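Local atomic coordinates of c-di-GMP synthase (Capnocytophaga granulosa, PDB entry 6WT9), a protein that synthesises the cyclic dinucleotide second messenger 3',3'-c-di-GMP from two molecules of GTP as part of a bacterial CBASS antiphage defence system. Residues A[17-22]-A[54-59]; A[58-63]-A[183-188]; A[78-83]-A[98-103]; A[165-170]-A[179-184]. One frame throughout, in Å; residues are numbered along the deposited sequence.

In the fold
Helix 54-71 and strand 185-194 tie the four contacts together. Interaction 1 fixes the start of the helix to the loop after helix 6-17; interaction 2, its centre about 11 Å away, lays the next turns of the helix on the strand, and the two share Asn58 and Lys59. Strand 185-194 then separates two neighbours in the sheet: strand 98-104, paired with strand 78-83 in interaction 3, and strand 176-180, held to residues 165-170 in interaction 4. Centres of interactions 2 and 4 lie about 10 Å apart, those of 2 and 3 about 14 Å. Asp99 and Asp188, adjacent where interactions 2 and 3 meet, lie at positions consistent with the carboxylates that bind metal ions in related nucleotidyltransferases.

Interaction 1: residues A[17-22]-A[54-59]; sequences SNPEKL and PEYTNK
Tyr56 drives its phenol into the turn formed by residues 18-21, where OH meets Asn18 OD1 at 2.4 Å, a hydrogen bond so short that its exact length is doubtful. The two side chains cross at about a right angle, with amide and ring planes 68° apart, and OD1 lies at the ring edge, in plane. Glu20 N donates to the same hydroxyl over 2.9 Å. Asn18 is set for this by its CG standing anti to the backbone N (chi1 -175°) and by two bonds to Leu22 that restrain the amide: OD1 accepts from Leu22 N at 3.1 Å, and ND2 gives to Leu22 O at 3.0 Å. Pro19 meets the phenol tip to tip, CD being 3.5 Å from Tyr56 CZ. Glu20 slides past the ring in the opposite direction, its carboxylate turned 82° from the ring plane. Beside them, Leu22 CD1 rests on Glu55 CG at 3.6 Å, the two chains crossing at about a right angle. The loop that links helices 6-17 and 23-32 thus receives a tyrosine from the start of helix 54-71; Ile25 of helix 23-32 and Arg185 of strand 185-194 also touch it.

Interaction 2: residues A[58-63]-A[183-188]; sequences NKSREA and MGRDVD
Met183, a selenomethionine here, lays its tip on residues 58-63 of helix 54-71. The bend at chi3 (64°) brings CE to 3.4 Å from Lys59 O and 3.7 Å from Glu62 CD, so that the methyl sits against that carbonyl and the Glu62 side chain, while SE lies over Ala63 at 4.1 Å from its CA. The Glu62 chain, extended beyond CG, crosses Met183 at about a right angle. Ala63 faces the strand with its methyl alone: CB meets Arg185 CB at 3.7 Å and Val187 CG2 at 3.9 Å, two residues whose CB atoms both point to the helix. The axes of segments 58-63 and 185-188 approach to 8.1 Å at 49°, and the strand enters through a G1 beta bulge in which Gly184, at positive phi, and Arg185 both face Asn180. This is the packing of helix 54-71 on the mixed sheet of the nucleotidyltransferase fold. Arg185 bends at chi2 (-63°), which sets CD near Ser60 OG; farther out, NH2 lies 3.8 Å from Lys59 CD. The positive ends of Lys59 and Arg185 lie near each other, which is probably eased by Glu20, a long, weak ion-pair partner of Arg185. A water between helix and strand lies 2.9 Å from Asp186 O and can donate to it and to Ser60 O, although other acceptors compete for its protons; Ser60 OG itself is bonded to Ser96 O.

Interaction 3: residues A[78-83]-A[98-103]; sequences VEYQYQ and IDLLVI
Leu100 CD1 is the bump on the tyrosine face of this antiparallel pair. It fills the notch between the CB of Tyr80 and the ring of Tyr82, sitting over one face of that ring 4.1 Å from its centroid and 28° off the normal, a CH-pi contact. The methyl gets there because Leu100 CG stands anti to the backbone N (chi1 173°) and chi2 (66°) turns CD1 toward the neighbouring strand. Ile98 CD1 meets the same ring obliquely, 3.5 Å from Tyr82 CD2. Further along this face, Tyr80 and Val102 lie side by side and point the same way, and Val102 CG1 fits against Val78 CB at 3.9 Å. On the other face, Gln83 passes across Leu101 at about a right angle, its CD 4.0 Å from Leu101 CD1, while its CG abuts Asp99 CB at 3.5 Å; Ile103 CD1 reaches Gln81 CG. Asp99 stands in the sequence Asp-Ile-Asp, consistent with the metal-binding motif of nucleotidyltransferases. Six backbone hydrogen bonds hold the register. The shorter ones include Glu79 N to Ile103 O at 2.7 Å. At the opposite end of the ladder, Asp99 N reaches Gln83 O over 3.3 Å. With the register fixed by the backbone, the largely apolar tyrosine face is suited to burial against helix 54-71, whereas the face with Gln81, Gln83 and Asp99 keeps polar groups among its leucine and isoleucine.

Interaction 4: residues A[165-170]-A[179-184]; sequences YEICDI and TNKSMG
Thr179 N donates to Ile167 O at 3.1 Å, the direct hydrogen bond that joins residues 165-170 to 179-184. The donor is tilted 25° from the carbonyl plane. Next to this bond the two side chains cross at a slant, Ile167 CG2 lying 3.5 Å from Thr179 OG1; that hydroxyl has its own partner in Asp186 of the adjoining strand. The delta methyl of Ile167 carries on to Lys181, CD1 to CD 3.8 Å, these two chains crossing at about a right angle. A bend at chi3 (-56°) brings Lys181 CE to 3.8 Å from Glu166 OE2; the amine stays beyond salt-bridge distance of that carboxylate. These contacts belong to the beta hairpin of strands 167-169 and 176-180, at the end where the second strand gives way to a turn. An Asx motif marks the exit: Asn180 OD1 accepts from Met183 N at 3.1 Å, the donor standing 52° out of the carbonyl plane, while Asn180 O takes Gly184 N at 2.6 Å. From the same amide, ND2 lies at the edge of the Tyr165 ring and donates over 3.2 Å to a water that is also hydrogen-bonded to Tyr165 OH at 2.9 Å. Val67 of helix 54-71 packs on Tyr165, and Lys66 on Asn180.

Interaction 1: residues A[17-22]-A[54-59]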
loop_
_atom_site.group_PDB
_atom_site.type_symbol
_atom_site.label_atom_id
_atom_site.label_comp_id
_atom_site.label_asym_id
_atom_site.label_seq_id
_atom_site.Cartn_x
_atom_site.Cartn_y
_atom_site.Cartn_z
ATOM N N SER A 17 4.559 -6.274 11.966
ATOM C CA SER A 17 5.660 -5.905 11.085
ATOM C C SER A 17 6.823 -6.886 11.144
ATOM O O SER A 17 7.590 -6.974 10.179
ATOM C CB SER A 17 6.162 -4.496 11.426
ATOM O OG SER A 17 6.612 -4.415 12.768
ATOM N N ASN A 18 6.971 -7.622 12.244
ATOM C CA ASN A 18 8.061 -8.579 12.429
ATOM C C ASN A 18 7.477 -9.875 12.978
ATOM O O ASN A 18 7.711 -10.237 14.137
ATOM C CB ASN A 18 9.126 -7.998 13.363
ATOM C CG ASN A 18 10.340 -8.896 13.511
ATOM O OD1 ASN A 18 10.476 -9.905 12.819
ATOM N ND2 ASN A 18 11.234 -8.527 14.421
ATOM N N PRO A 19 6.700 -10.600 12.165
ATOM C CA PRO A 19 6.011 -11.790 12.691
ATOM C C PRO A 19 6.950 -12.921 13.063
ATOM O O PRO A 19 6.629 -13.701 13.969
ATOM C CB PRO A 19 5.076 -12.189 11.540
ATOM C CG PRO A 19 5.759 -11.679 10.318
ATOM C CD PRO A 19 6.423 -10.391 10.733
ATOM N N GLU A 20 8.095 -13.043 12.395
ATOM C CA GLU A 20 9.063 -14.076 12.737
ATOM C C GLU A 20 9.919 -13.701 13.938
ATOM O O GLU A 20 10.761 -14.504 14.351
ATOM C CB GLU A 20 9.952 -14.380 11.530
ATOM C CG GLU A 20 9.164 -14.757 10.286
ATOM C CD GLU A 20 10.049 -15.197 9.138
ATOM O OE1 GLU A 20 11.260 -15.399 9.361
ATOM O OE2 GLU A 20 9.530 -15.342 8.010
ATOM N N LYS A 21 9.720 -12.506 14.499
ATOM C CA LYS A 21 10.404 -12.071 15.717
ATOM C C LYS A 21 11.922 -12.125 15.556
ATOM O O LYS A 21 12.644 -12.594 16.438
ATOM C CB LYS A 21 9.952 -12.896 16.924
ATOM C CG LYS A 21 8.465 -12.787 17.212
ATOM C CD LYS A 21 8.028 -13.783 18.272
ATOM C CE LYS A 21 6.533 -13.684 18.533
ATOM N NZ LYS A 21 6.066 -14.728 19.486
ATOM N N LEU A 22 12.408 -11.647 14.415
ATOM C CA LEU A 22 13.844 -11.574 14.180
ATOM C C LEU A 22 14.448 -10.517 15.094
ATOM O O LEU A 22 14.053 -9.346 15.044
ATOM C CB LEU A 22 14.122 -11.256 12.713
ATOM C CG LEU A 22 13.451 -12.211 11.722
ATOM C CD1 LEU A 22 13.797 -11.856 10.285
ATOM C CD2 LEU A 22 13.831 -13.654 12.028
ATOM N N PRO A 54 13.678 -4.863 5.176
ATOM C CA PRO A 54 13.846 -5.477 3.848
ATOM C C PRO A 54 13.999 -6.986 3.895
ATOM O O PRO A 54 13.843 -7.640 2.857
ATOM C CB PRO A 54 15.110 -4.800 3.301
ATOM C CG PRO A 54 15.832 -4.297 4.510
ATOM C CD PRO A 54 14.766 -3.923 5.496
ATOM N N GLU A 55 14.299 -7.556 5.065
ATOM C CA GLU A 55 14.315 -9.009 5.209
ATOM C C GLU A 55 12.987 -9.618 4.779
ATOM O O GLU A 55 12.956 -10.630 4.069
ATOM C CB GLU A 55 14.631 -9.382 6.658
ATOM C CG GLU A 55 14.740 -10.874 6.919
ATOM C CD GLU A 55 16.155 -11.394 6.759
ATOM O OE1 GLU A 55 17.001 -10.663 6.202
ATOM O OE2 GLU A 55 16.422 -12.533 7.199
ATOM N N TYR A 56 11.874 -9.008 5.194
ATOM C CA TYR A 56 10.557 -9.473 4.774
ATOM C C TYR A 56 10.227 -9.025 3.357
ATOM O O TYR A 56 9.673 -9.801 2.571
ATOM C CB TYR A 56 9.485 -8.967 5.738
ATOM C CG TYR A 56 9.568 -9.556 7.123
ATOM C CD1 TYR A 56 9.087 -10.832 7.382
ATOM C CD2 TYR A 56 10.116 -8.835 8.175
ATOM C CE1 TYR A 56 9.158 -11.378 8.647
ATOM C CE2 TYR A 56 10.189 -9.373 9.446
ATOM C CZ TYR A 56 9.708 -10.645 9.674
ATOM O OH TYR A 56 9.777 -11.190 10.935
ATOM N N THR A 57 10.553 -7.775 3.019
ATOM C CA THR A 57 10.162 -7.230 1.723
ATOM C C THR A 57 10.847 -7.967 0.578
ATOM O O THR A 57 10.233 -8.211 -0.468
ATOM C CB THR A 57 10.476 -5.735 1.667
ATOM O OG1 THR A 57 9.864 -5.079 2.783
ATOM C CG2 THR A 57 9.944 -5.121 0.377
ATOM N N ASN A 58 12.117 -8.339 0.758
ATOM C CA ASN A 58 12.831 -9.042 -0.305
ATOM C C ASN A 58 12.222 -10.411 -0.573
ATOM O O ASN A 58 12.190 -10.864 -1.723
ATOM C CB ASN A 58 14.312 -9.177 0.049
ATOM C CG ASN A 58 15.026 -7.844 0.078
ATOM O OD1 ASN A 58 14.548 -6.861 -0.486
ATOM N ND2 ASN A 58 16.181 -7.803 0.737
ATOM N N LYS A 59 11.734 -11.086 0.470
ATOM C CA LYS A 59 11.107 -12.388 0.268
ATOM C C LYS A 59 9.737 -12.253 -0.386
ATOM O O LYS A 59 9.339 -13.121 -1.171
ATOM C CB LYS A 59 10.999 -13.135 1.597
ATOM C CG LYS A 59 12.335 -13.315 2.302
ATOM C CD LYS A 59 12.211 -14.182 3.545
ATOM C CE LYS A 59 11.969 -15.640 3.188
ATOM N NZ LYS A 59 12.018 -16.519 4.392
#

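Interaction 2: residues A[58-63]-A[183-188]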
loop_
_atom_site.group_PDB
_atom_site.type_symbol
_atom_site.label_atom_id
_atom_site.label_comp_id
_atom_site.label_asym_id
_atom_site.label_seq_id
_atom_site.Cartn_x
_atom_site.Cartn_y
_atom_site.Cartn_z
ATOM N N ASN A 58 12.117 -8.339 0.758
ATOM C CA ASN A 58 12.831 -9.042 -0.305
ATOM C C ASN A 58 12.222 -10.411 -0.573
ATOM O O ASN A 58 12.190 -10.864 -1.723
ATOM C CB ASN A 58 14.312 -9.177 0.049
ATOM C CG ASN A 58 15.026 -7.844 0.078
ATOM O OD1 ASN A 58 14.548 -6.861 -0.486
ATOM N ND2 ASN A 58 16.181 -7.803 0.737
ATOM N N LYS A 59 11.734 -11.086 0.470
ATOM C CA LYS A 59 11.107 -12.388 0.268
ATOM C C LYS A 59 9.737 -12.253 -0.386
ATOM O O LYS A 59 9.339 -13.121 -1.171
ATOM C CB LYS A 59 10.999 -13.135 1.597
ATOM C CG LYS A 59 12.335 -13.315 2.302
ATOM C CD LYS A 59 12.211 -14.182 3.545
ATOM C CE LYS A 59 11.969 -15.640 3.188
ATOM N NZ LYS A 59 12.018 -16.519 4.392
ATOM N N SER A 60 9.006 -11.180 -0.082
ATOM C CA SER A 60 7.742 -10.940 -0.768
ATOM C C SER A 60 7.974 -10.644 -2.243
ATOM O O SER A 60 7.222 -11.115 -3.104
ATOM C CB SER A 60 6.988 -9.792 -0.099
ATOM O OG SER A 60 6.666 -10.109 1.244
ATOM N N ARG A 61 9.016 -9.869 -2.553
ATOM C CA ARG A 61 9.361 -9.622 -3.948
ATOM C C ARG A 61 9.902 -10.879 -4.616
ATOM O O ARG A 61 9.717 -11.068 -5.823
ATOM C CB ARG A 61 10.379 -8.486 -4.043
ATOM C CG ARG A 61 10.176 -7.574 -5.241
ATOM C CD ARG A 61 11.259 -6.508 -5.334
ATOM N NE ARG A 61 10.982 -5.545 -6.396
ATOM C CZ ARG A 61 11.215 -5.766 -7.688
ATOM N NH1 ARG A 61 11.727 -6.923 -8.086
ATOM N NH2 ARG A 61 10.930 -4.830 -8.583
ATOM N N GLU A 62 10.562 -11.749 -3.847
ATOM C CA GLU A 62 11.098 -12.986 -4.404
ATOM C C GLU A 62 9.982 -13.964 -4.757
ATOM O O GLU A 62 10.077 -14.688 -5.756
ATOM C CB GLU A 62 12.080 -13.616 -3.417
ATOM C CG GLU A 62 12.614 -14.976 -3.834
ATOM C CD GLU A 62 13.593 -15.548 -2.828
ATOM O OE1 GLU A 62 14.132 -14.771 -2.010
ATOM O OE2 GLU A 62 13.822 -16.776 -2.853
ATOM N N ALA A 63 8.918 -14.002 -3.950
ATOM C CA ALA A 63 7.790 -14.877 -4.255
ATOM C C ALA A 63 7.111 -14.464 -5.555
ATOM O O ALA A 63 6.703 -15.318 -6.351
ATOM C CB ALA A 63 6.791 -14.874 -3.098
HETATM N N MSE A 183 7.631 -20.670 1.082
HETATM C CA MSE A 183 8.044 -19.369 1.595
HETATM C C MSE A 183 7.006 -18.749 2.521
HETATM O O MSE A 183 7.304 -17.808 3.254
HETATM C CB MSE A 183 8.327 -18.407 0.441
HETATM C CG MSE A 183 9.311 -18.929 -0.586
HETATM SE SE MSE A 183 9.732 -17.576 -1.922
HETATM C CE MSE A 183 10.592 -16.269 -0.758
ATOM N N GLY A 184 5.784 -19.272 2.480
ATOM C CA GLY A 184 4.704 -18.695 3.258
ATOM C C GLY A 184 4.282 -17.317 2.798
ATOM O O GLY A 184 3.914 -16.480 3.627
ATOM N N ARG A 185 4.329 -17.059 1.493
ATOM C CA ARG A 185 3.981 -15.765 0.927
ATOM C C ARG A 185 2.881 -15.932 -0.114
ATOM O O ARG A 185 2.777 -16.972 -0.770
ATOM C CB ARG A 185 5.201 -15.090 0.285
ATOM C CG ARG A 185 6.362 -14.839 1.236
ATOM C CD ARG A 185 5.977 -13.879 2.351
ATOM N NE ARG A 185 7.137 -13.458 3.131
ATOM C CZ ARG A 185 7.616 -14.123 4.179
ATOM N NH1 ARG A 185 7.034 -15.244 4.580
ATOM N NH2 ARG A 185 8.679 -13.664 4.826
ATOM N N ASP A 186 2.064 -14.894 -0.261
ATOM C CA ASP A 186 0.984 -14.874 -1.235
ATOM C C ASP A 186 1.314 -13.919 -2.374
ATOM O O ASP A 186 1.973 -12.894 -2.178
ATOM C CB ASP A 186 -0.343 -14.467 -0.588
ATOM C CG ASP A 186 -0.943 -15.574 0.255
ATOM O OD1 ASP A 186 -0.535 -16.741 0.080
ATOM O OD2 ASP A 186 -1.826 -15.280 1.087
ATOM N N VAL A 187 0.852 -14.273 -3.570
ATOM C CA VAL A 187 1.025 -13.450 -4.762
ATOM C C VAL A 187 -0.299 -13.416 -5.513
ATOM O O VAL A 187 -0.908 -14.464 -5.757
ATOM C CB VAL A 187 2.145 -13.982 -5.681
ATOM C CG1 VAL A 187 2.264 -13.121 -6.932
ATOM C CG2 VAL A 187 3.475 -14.037 -4.941
ATOM N N ASP A 188 -0.748 -12.218 -5.873
ATOM C CA ASP A 188 -1.902 -12.045 -6.744
ATOM C C ASP A 188 -1.420 -11.743 -8.156
ATOM O O ASP A 188 -0.463 -10.988 -8.349
ATOM C CB ASP A 188 -2.812 -10.921 -6.244
ATOM C CG ASP A 188 -3.493 -11.264 -4.931
ATOM O OD1 ASP A 188 -3.154 -12.310 -4.339
ATOM O OD2 ASP A 188 -4.371 -10.490 -4.492
HETATM O O HOH W 1 4.604 -11.889 -1.416
#

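Interaction 3: residues A[78-83]-A[98-103]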
loop_
_atom_site.group_PDB
_atom_site.type_symbol
_atom_site.label_atom_id
_atom_site.label_comp_id
_atom_site.label_asym_id
_atom_site.label_seq_id
_atom_site.Cartn_x
_atom_site.Cartn_y
_atom_site.Cartn_z
ATOM N N VAL A 78 3.925 -10.908 -23.486
ATOM C CA VAL A 78 3.545 -10.243 -22.246
ATOM C C VAL A 78 4.780 -9.642 -21.590
ATOM O O VAL A 78 5.914 -10.055 -21.839
ATOM C CB VAL A 78 2.842 -11.198 -21.251
ATOM C CG1 VAL A 78 1.538 -11.718 -21.834
ATOM C CG2 VAL A 78 3.767 -12.348 -20.873
ATOM N N GLU A 79 4.542 -8.646 -20.740
ATOM C CA GLU A 79 5.577 -8.078 -19.893
ATOM C C GLU A 79 5.076 -8.063 -18.456
ATOM O O GLU A 79 3.879 -7.910 -18.200
ATOM C CB GLU A 79 5.977 -6.667 -20.341
ATOM C CG GLU A 79 4.926 -5.600 -20.116
ATOM C CD GLU A 79 5.390 -4.237 -20.588
ATOM O OE1 GLU A 79 5.451 -4.021 -21.817
ATOM O OE2 GLU A 79 5.714 -3.390 -19.731
ATOM N N TYR A 80 6.002 -8.240 -17.521
ATOM C CA TYR A 80 5.676 -8.427 -16.115
ATOM C C TYR A 80 6.077 -7.194 -15.318
ATOM O O TYR A 80 7.230 -6.757 -15.385
ATOM C CB TYR A 80 6.375 -9.669 -15.559
ATOM C CG TYR A 80 6.037 -10.936 -16.307
ATOM C CD1 TYR A 80 4.931 -11.695 -15.956
ATOM C CD2 TYR A 80 6.825 -11.372 -17.366
ATOM C CE1 TYR A 80 4.615 -12.855 -16.638
ATOM C CE2 TYR A 80 6.515 -12.530 -18.056
ATOM C CZ TYR A 80 5.409 -13.268 -17.686
ATOM O OH TYR A 80 5.094 -14.422 -18.363
ATOM N N GLN A 81 5.124 -6.639 -14.573
ATOM C CA GLN A 81 5.369 -5.534 -13.660
ATOM C C GLN A 81 4.735 -5.852 -12.314
ATOM O O GLN A 81 3.956 -6.798 -12.174
ATOM C CB GLN A 81 4.818 -4.207 -14.206
ATOM C CG GLN A 81 5.413 -3.779 -15.538
ATOM C CD GLN A 81 6.922 -3.638 -15.494
ATOM O OE1 GLN A 81 7.502 -3.329 -14.453
ATOM N NE2 GLN A 81 7.567 -3.869 -16.631
ATOM N N TYR A 82 5.074 -5.045 -11.314
ATOM C CA TYR A 82 4.569 -5.228 -9.965
ATOM C C TYR A 82 3.825 -3.984 -9.501
ATOM O O TYR A 82 4.176 -2.854 -9.861
ATOM C CB TYR A 82 5.703 -5.551 -8.983
ATOM C CG TYR A 82 6.367 -6.885 -9.247
ATOM C CD1 TYR A 82 7.525 -6.966 -10.008
ATOM C CD2 TYR A 82 5.831 -8.062 -8.742
ATOM C CE1 TYR A 82 8.133 -8.181 -10.255
ATOM C CE2 TYR A 82 6.432 -9.282 -8.982
ATOM C CZ TYR A 82 7.582 -9.336 -9.739
ATOM O OH TYR A 82 8.183 -10.548 -9.982
ATOM N N GLN A 83 2.787 -4.208 -8.704
ATOM C CA GLN A 83 2.085 -3.141 -8.012
ATOM C C GLN A 83 1.810 -3.600 -6.587
ATOM O O GLN A 83 1.919 -4.787 -6.269
ATOM C CB GLN A 83 0.776 -2.759 -8.717
ATOM C CG GLN A 83 -0.315 -3.806 -8.592
ATOM C CD GLN A 83 -1.620 -3.382 -9.238
ATOM O OE1 GLN A 83 -1.744 -2.269 -9.744
ATOM N NE2 GLN A 83 -2.604 -4.273 -9.219
ATOM N N ILE A 98 2.112 -9.425 -2.678
ATOM C CA ILE A 98 2.515 -8.597 -3.805
ATOM C C ILE A 98 1.633 -8.953 -4.993
ATOM O O ILE A 98 1.153 -10.083 -5.118
ATOM C CB ILE A 98 4.016 -8.780 -4.138
ATOM C CG1 ILE A 98 4.496 -7.713 -5.122
ATOM C CG2 ILE A 98 4.284 -10.176 -4.680
ATOM C CD1 ILE A 98 6.003 -7.646 -5.253
ATOM N N ASP A 99 1.399 -7.971 -5.856
ATOM C CA ASP A 99 0.595 -8.160 -7.054
ATOM C C ASP A 99 1.504 -8.179 -8.273
ATOM O O ASP A 99 2.341 -7.285 -8.447
ATOM C CB ASP A 99 -0.463 -7.064 -7.192
ATOM C CG ASP A 99 -1.624 -7.248 -6.232
ATOM O OD1 ASP A 99 -1.501 -8.057 -5.288
ATOM O OD2 ASP A 99 -2.667 -6.588 -6.427
ATOM N N LEU A 100 1.339 -9.200 -9.107
ATOM C CA LEU A 100 2.096 -9.357 -10.340
ATOM C C LEU A 100 1.184 -9.028 -11.512
ATOM O O LEU A 100 0.183 -9.719 -11.735
ATOM C CB LEU A 100 2.644 -10.779 -10.468
ATOM C CG LEU A 100 3.306 -11.107 -11.804
ATOM C CD1 LEU A 100 4.572 -10.288 -11.984
ATOM C CD2 LEU A 100 3.594 -12.594 -11.906
ATOM N N LEU A 101 1.525 -7.975 -12.251
ATOM C CA LEU A 101 0.755 -7.564 -13.417
ATOM C C LEU A 101 1.300 -8.242 -14.667
ATOM O O LEU A 101 2.511 -8.225 -14.911
ATOM C CB LEU A 101 0.792 -6.044 -13.579
ATOM C CG LEU A 101 -0.045 -5.238 -12.584
ATOM C CD1 LEU A 101 0.238 -3.756 -12.724
ATOM C CD2 LEU A 101 -1.518 -5.515 -12.803
ATOM N N VAL A 102 0.405 -8.840 -15.447
ATOM C CA VAL A 102 0.749 -9.487 -16.709
ATOM C C VAL A 102 0.134 -8.640 -17.815
ATOM O O VAL A 102 -1.075 -8.703 -18.062
ATOM C CB VAL A 102 0.255 -10.937 -16.766
ATOM C CG1 VAL A 102 0.718 -11.603 -18.050
ATOM C CG2 VAL A 102 0.734 -11.714 -15.545
ATOM N N ILE A 103 0.961 -7.844 -18.486
ATOM C CA ILE A 103 0.500 -6.829 -19.424
ATOM C C ILE A 103 0.876 -7.259 -20.835
ATOM O O ILE A 103 2.045 -7.555 -21.109
ATOM C CB ILE A 103 1.095 -5.451 -19.088
ATOM C CG1 ILE A 103 1.098 -5.235 -17.573
ATOM C CG2 ILE A 103 0.308 -4.345 -19.778
ATOM C CD1 ILE A 103 1.712 -3.921 -17.138
#

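Interaction 4: residues A[165-170]-A[179-184]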
loop_
_atom_site.group_PDB
_atom_site.type_symbol
_atom_site.label_atom_id
_atom_site.label_comp_id
_atom_site.label_asym_id
_atom_site.label_seq_id
_atom_site.Cartn_x
_atom_site.Cartn_y
_atom_site.Cartn_z
ATOM N N TYR A 165 1.378 -24.592 -7.860
ATOM C CA TYR A 165 1.076 -24.309 -6.464
ATOM C C TYR A 165 -0.180 -25.059 -6.044
ATOM O O TYR A 165 -1.221 -24.951 -6.701
ATOM C CB TYR A 165 0.895 -22.805 -6.245
ATOM C CG TYR A 165 2.112 -21.988 -6.616
ATOM C CD1 TYR A 165 3.226 -21.954 -5.789
ATOM C CD2 TYR A 165 2.144 -21.247 -7.790
ATOM C CE1 TYR A 165 4.340 -21.209 -6.120
ATOM C CE2 TYR A 165 3.256 -20.495 -8.129
ATOM C CZ TYR A 165 4.350 -20.482 -7.288
ATOM O OH TYR A 165 5.461 -19.742 -7.614
ATOM N N GLU A 166 -0.073 -25.816 -4.948
ATOM C CA GLU A 166 -1.226 -26.557 -4.440
ATOM C C GLU A 166 -2.358 -25.615 -4.054
ATOM O O GLU A 166 -3.535 -25.919 -4.281
ATOM C CB GLU A 166 -0.816 -27.419 -3.245
ATOM C CG GLU A 166 0.031 -28.637 -3.592
ATOM C CD GLU A 166 1.458 -28.281 -3.972
ATOM O OE1 GLU A 166 2.146 -29.138 -4.567
ATOM O OE2 GLU A 166 1.891 -27.147 -3.677
ATOM N N ILE A 167 -2.023 -24.468 -3.471
ATOM C CA ILE A 167 -2.999 -23.453 -3.099
ATOM C C ILE A 167 -3.033 -22.434 -4.232
ATOM O O ILE A 167 -2.118 -21.619 -4.381
ATOM C CB ILE A 167 -2.656 -22.803 -1.756
ATOM C CG1 ILE A 167 -2.531 -23.872 -0.667
ATOM C CG2 ILE A 167 -3.710 -21.773 -1.378
ATOM C CD1 ILE A 167 -2.125 -23.324 0.683
ATOM N N CYS A 168 -4.092 -22.479 -5.039
ATOM C CA CYS A 168 -4.243 -21.588 -6.186
ATOM C C CYS A 168 -5.720 -21.249 -6.333
ATOM O O CYS A 168 -6.532 -22.124 -6.647
ATOM C CB CYS A 168 -3.700 -22.230 -7.462
ATOM S SG CYS A 168 -3.887 -21.211 -8.944
ATOM N N ASP A 169 -6.064 -19.983 -6.111
ATOM C CA ASP A 169 -7.447 -19.520 -6.136
ATOM C C ASP A 169 -7.718 -18.856 -7.484
ATOM O O ASP A 169 -7.200 -17.769 -7.762
ATOM C CB ASP A 169 -7.705 -18.556 -4.979
ATOM C CG ASP A 169 -9.182 -18.283 -4.751
ATOM O OD1 ASP A 169 -9.941 -18.195 -5.736
ATOM O OD2 ASP A 169 -9.586 -18.152 -3.576
ATOM N N ILE A 170 -8.534 -19.504 -8.312
ATOM C CA ILE A 170 -8.928 -18.960 -9.606
ATOM C C ILE A 170 -10.385 -18.495 -9.594
ATOM O O ILE A 170 -10.995 -18.343 -10.651
ATOM C CB ILE A 170 -8.681 -19.971 -10.739
ATOM C CG1 ILE A 170 -9.606 -21.182 -10.593
ATOM C CG2 ILE A 170 -7.227 -20.415 -10.757
ATOM C CD1 ILE A 170 -9.601 -22.100 -11.800
ATOM N N THR A 179 -0.342 -19.326 -3.269
ATOM C CA THR A 179 0.387 -19.380 -2.009
ATOM C C THR A 179 1.636 -20.220 -2.213
ATOM O O THR A 179 1.541 -21.406 -2.546
ATOM C CB THR A 179 -0.475 -19.966 -0.887
ATOM O OG1 THR A 179 -1.584 -19.096 -0.629
ATOM C CG2 THR A 179 0.346 -20.131 0.386
ATOM N N ASN A 180 2.799 -19.603 -2.036
ATOM C CA ASN A 180 4.066 -20.327 -2.028
ATOM C C ASN A 180 4.225 -20.931 -0.639
ATOM O O ASN A 180 4.647 -20.253 0.300
ATOM C CB ASN A 180 5.221 -19.395 -2.380
ATOM C CG ASN A 180 6.521 -20.139 -2.647
ATOM O OD1 ASN A 180 6.867 -21.087 -1.941
ATOM N ND2 ASN A 180 7.248 -19.708 -3.672
ATOM N N LYS A 181 3.871 -22.212 -0.500
ATOM C CA LYS A 181 3.909 -22.847 0.813
ATOM C C LYS A 181 5.332 -22.980 1.339
ATOM O O LYS A 181 5.538 -23.033 2.557
ATOM C CB LYS A 181 3.234 -24.218 0.758
ATOM C CG LYS A 181 1.784 -24.176 0.306
ATOM C CD LYS A 181 1.048 -25.457 0.671
ATOM C CE LYS A 181 1.743 -26.683 0.107
ATOM N NZ LYS A 181 1.014 -27.936 0.452
ATOM N N SER A 182 6.322 -23.035 0.444
ATOM C CA SER A 182 7.709 -23.104 0.887
ATOM C C SER A 182 8.156 -21.803 1.539
ATOM O O SER A 182 8.974 -21.825 2.466
ATOM C CB SER A 182 8.620 -23.447 -0.293
ATOM O OG SER A 182 9.981 -23.461 0.100
HETATM N N MSE A 183 7.631 -20.670 1.082
HETATM C CA MSE A 183 8.044 -19.369 1.595
HETATM C C MSE A 183 7.006 -18.749 2.521
HETATM O O MSE A 183 7.304 -17.808 3.254
HETATM C CB MSE A 183 8.327 -18.407 0.441
HETATM C CG MSE A 183 9.311 -18.929 -0.586
HETATM SE SE MSE A 183 9.732 -17.576 -1.922
HETATM C CE MSE A 183 10.592 -16.269 -0.758
ATOM N N GLY A 184 5.784 -19.272 2.480
ATOM C CA GLY A 184 4.704 -18.695 3.258
ATOM C C GLY A 184 4.282 -17.317 2.798
ATOM O O GLY A 184 3.914 -16.480 3.627
HETATM O O HOH W 2 6.032 -17.564 -5.726
#